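Long-range contact in hyperosmolarity resistance protein Emb (Staphylococcus epidermidis, PDB 6GV5), which probably mediates bacterial adherence to surface-immobilized fibronectin as a giant extracellular matrix binding protein: residues Thr20-Pro25 with Gly55-Leu60. Residues are numbered along the deposited sequence; the frame is centred on the assembly and turned at random.
Sequences TGLTEP and GKMEEL
Glu-58 OE2 accepts a hydrogen bond of 2.7 Å from water 1, which in turn accepts one from Thr-20 N, so that a single water links the carboxylate of helix 40-65 to the loop between helices 2-18 and 24-35. Thr-20 OG1 stays 3.6 Å from Glu-58 OE2. With CG anti to its own carbonyl carbon (chi1 -72°), Glu-58 lays the methylene over the bare backbone of Gly-21, its CG 3.6 Å from Gly-21 CA. The absence of a side chain there lets Gly-21 CA come within 4.2 Å of Glu-58 CA. One helix position earlier, Met-57 points into the loop and packs its CB 3.3 Å from Gly-21 O. The Met-57 chain then bends at chi2 and chi3, with Met-57 CG 4.1 Å from Leu-22 CD2 and Met-57 CE as far from Thr-23 CG2. Ile-111 of helix 108-123 and Gln-26 also touch Met-57, which thereby joins three helices of the bundle. Thr-23 is the N-cap of helix 24-35, and Gln-26 OE1 accepts from its N, consistent with a capping box. This GA-module turn thus meets a helix running on into the FIVAR range: aliphatic carbons of Met-57 and Glu-58 pack on the Gly-21 backbone, while directional bonds come from the water, from Asn-54 OD1 to Leu-22 N, and from Lys-61 NZ to the Thr-20 and Gly-21 carbonyls.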
ATOM      1  N   THR A  20      -2.934   0.256  -9.614  1.00 33.24           N
ATOM      2  CA  THR A  20      -1.496   0.451  -9.729  1.00 34.58           C
ATOM      3  C   THR A  20      -0.799   0.572  -8.382  1.00 33.52           C
ATOM      4  O   THR A  20       0.424   0.401  -8.317  1.00 32.14           O
ATOM      5  CB  THR A  20      -1.192   1.710 -10.553  1.00 39.41           C
ATOM      6  OG1 THR A  20      -1.659   2.868  -9.849  1.00 45.53           O
ATOM      7  CG2 THR A  20      -1.878   1.638 -11.909  1.00 42.58           C
ATOM      8  N   GLY A  21      -1.540   0.861  -7.310  1.00 26.37           N
ATOM      9  CA  GLY A  21      -0.918   0.945  -6.002  1.00 23.86           C
ATOM     10  C   GLY A  21      -0.558  -0.425  -5.463  1.00 25.45           C
ATOM     11  O   GLY A  21       0.577  -0.666  -5.039  1.00 22.17           O
ATOM     12  N   LEU A  22      -1.515  -1.345  -5.487  1.00 24.00           N
ATOM     13  CA  LEU A  22      -1.261  -2.704  -5.037  1.00 22.46           C
ATOM     14  C   LEU A  22      -0.125  -3.344  -5.825  1.00 25.02           C
ATOM     15  O   LEU A  22       0.024  -3.126  -7.030  1.00 26.62           O
ATOM     16  CB  LEU A  22      -2.518  -3.556  -5.195  1.00 21.40           C
ATOM     17  CG  LEU A  22      -3.760  -3.092  -4.427  1.00 20.82           C
ATOM     18  CD1 LEU A  22      -4.946  -3.998  -4.782  1.00 28.23           C
ATOM     19  CD2 LEU A  22      -3.488  -3.098  -2.941  1.00 25.80           C
ATOM     20  N   THR A  23       0.667  -4.164  -5.139  1.00 24.25           N
ATOM     21  CA  THR A  23       1.655  -4.986  -5.815  1.00 25.46           C
ATOM     22  C   THR A  23       0.981  -6.234  -6.375  1.00 26.65           C
ATOM     23  O   THR A  23      -0.128  -6.602  -5.973  1.00 26.14           O
ATOM     24  CB  THR A  23       2.764  -5.392  -4.855  1.00 22.19           C
ATOM     25  OG1 THR A  23       2.222  -6.228  -3.829  1.00 25.47           O
ATOM     26  CG2 THR A  23       3.397  -4.151  -4.225  1.00 28.49           C
ATOM     27  N   GLU A  24       1.674  -6.900  -7.301  1.00 28.85           N
ATOM     28  CA  GLU A  24       1.104  -8.110  -7.892  1.00 32.84           C
ATOM     29  C   GLU A  24       0.837  -9.186  -6.848  1.00 30.22           C
ATOM     30  O   GLU A  24      -0.230  -9.819  -6.913  1.00 31.23           O
ATOM     31  CB  GLU A  24       2.022  -8.634  -9.004  1.00 35.21           C
ATOM     32  CG  GLU A  24       2.336  -7.591 -10.072  1.00 38.40           C
ATOM     33  N   PRO A  25       1.719  -9.443  -5.882  1.00 29.02           N
ATOM     34  CA  PRO A  25       1.348 -10.378  -4.808  1.00 30.88           C
ATOM     35  C   PRO A  25       0.095  -9.967  -4.055  1.00 29.90           C
ATOM     36  O   PRO A  25      -0.722 -10.826  -3.709  1.00 28.89           O
ATOM     37  CB  PRO A  25       2.593 -10.379  -3.903  1.00 33.26           C
ATOM     38  CG  PRO A  25       3.703 -10.011  -4.807  1.00 34.11           C
ATOM     39  CD  PRO A  25       3.132  -9.027  -5.794  1.00 30.45           C
ATOM     40  N   GLY A  55      -5.332   2.637  -2.359  1.00 22.36           N
ATOM     41  CA  GLY A  55      -4.988   4.028  -2.117  1.00 23.82           C
ATOM     42  C   GLY A  55      -3.844   4.181  -1.136  1.00 21.67           C
ATOM     43  O   GLY A  55      -2.979   5.051  -1.299  1.00 23.52           O
ATOM     44  N   LYS A  56      -3.816   3.329  -0.108  1.00 22.25           N
ATOM     45  CA  LYS A  56      -2.749   3.418   0.878  1.00 22.24           C
ATOM     46  C   LYS A  56      -1.428   2.976   0.268  1.00 19.47           C
ATOM     47  O   LYS A  56      -0.372   3.551   0.568  1.00 21.09           O
ATOM     48  CB  LYS A  56      -3.082   2.566   2.095  1.00 22.96           C
ATOM     49  CG  LYS A  56      -4.220   3.134   2.938  1.00 26.22           C
ATOM     50  CD  LYS A  56      -3.809   4.454   3.570  1.00 33.58           C
ATOM     51  CE  LYS A  56      -4.926   5.053   4.413  1.00 45.01           C
ATOM     52  NZ  LYS A  56      -4.551   6.402   4.928  1.00 68.10           N
ATOM     53  N   MET A  57      -1.470   1.961  -0.598  1.00 20.25           N
ATOM     54  CA  MET A  57      -0.255   1.518  -1.263  1.00 19.87           C
ATOM     55  C   MET A  57       0.258   2.577  -2.233  1.00 19.55           C
ATOM     56  O   MET A  57       1.470   2.745  -2.393  1.00 20.21           O
ATOM     57  CB  MET A  57      -0.489   0.196  -1.987  1.00 18.62           C
ATOM     58  CG  MET A  57      -0.547  -0.989  -1.049  1.00 20.51           C
ATOM     59  SD  MET A  57       0.958  -1.202  -0.081  1.00 21.21           S
ATOM     60  CE  MET A  57       2.119  -1.521  -1.401  1.00 23.33           C
ATOM     61  N   GLU A  58      -0.650   3.296  -2.910  1.00 20.06           N
ATOM     62  CA  GLU A  58      -0.236   4.449  -3.702  1.00 21.91           C
ATOM     63  C   GLU A  58       0.490   5.464  -2.828  1.00 19.45           C
ATOM     64  O   GLU A  58       1.543   5.988  -3.211  1.00 20.90           O
ATOM     65  CB  GLU A  58      -1.448   5.097  -4.378  1.00 23.55           C
ATOM     66  CG  GLU A  58      -2.031   4.293  -5.519  1.00 28.43           C
ATOM     67  CD  GLU A  58      -3.222   4.979  -6.163  1.00 39.73           C
ATOM     68  OE1 GLU A  58      -3.789   5.899  -5.535  1.00 40.90           O
ATOM     69  OE2 GLU A  58      -3.587   4.601  -7.297  1.00 48.83           O
ATOM     70  N   GLU A  59      -0.085   5.777  -1.657  1.00 20.65           N
ATOM     71  CA  GLU A  59       0.552   6.716  -0.742  1.00 22.28           C
ATOM     72  C   GLU A  59       1.917   6.212  -0.297  1.00 18.84           C
ATOM     73  O   GLU A  59       2.880   6.991  -0.212  1.00 19.43           O
ATOM     74  CB  GLU A  59      -0.324   6.928   0.489  1.00 25.73           C
ATOM     75  CG  GLU A  59      -1.642   7.632   0.264  1.00 35.22           C
ATOM     76  CD  GLU A  59      -2.362   7.875   1.578  1.00 40.77           C
ATOM     77  OE1 GLU A  59      -1.673   8.201   2.569  1.00 42.75           O
ATOM     78  OE2 GLU A  59      -3.601   7.723   1.625  1.00 49.27           O
ATOM     79  N   LEU A  60       2.011   4.926   0.022  1.00 18.33           N
ATOM     80  CA  LEU A  60       3.284   4.368   0.455  1.00 17.16           C
ATOM     81  C   LEU A  60       4.315   4.415  -0.663  1.00 19.49           C
ATOM     82  O   LEU A  60       5.476   4.778  -0.429  1.00 18.79           O
ATOM     83  CB  LEU A  60       3.087   2.937   0.942  1.00 19.20           C
ATOM     84  CG  LEU A  60       4.376   2.241   1.402  1.00 19.66           C
ATOM     85  CD1 LEU A  60       4.983   2.876   2.636  1.00 19.97           C
ATOM     86  CD2 LEU A  60       4.078   0.765   1.638  1.00 20.79           C
TER
HETATM   87  O   HOH W   1      -4.398   2.502  -8.737  1.00 35.23           O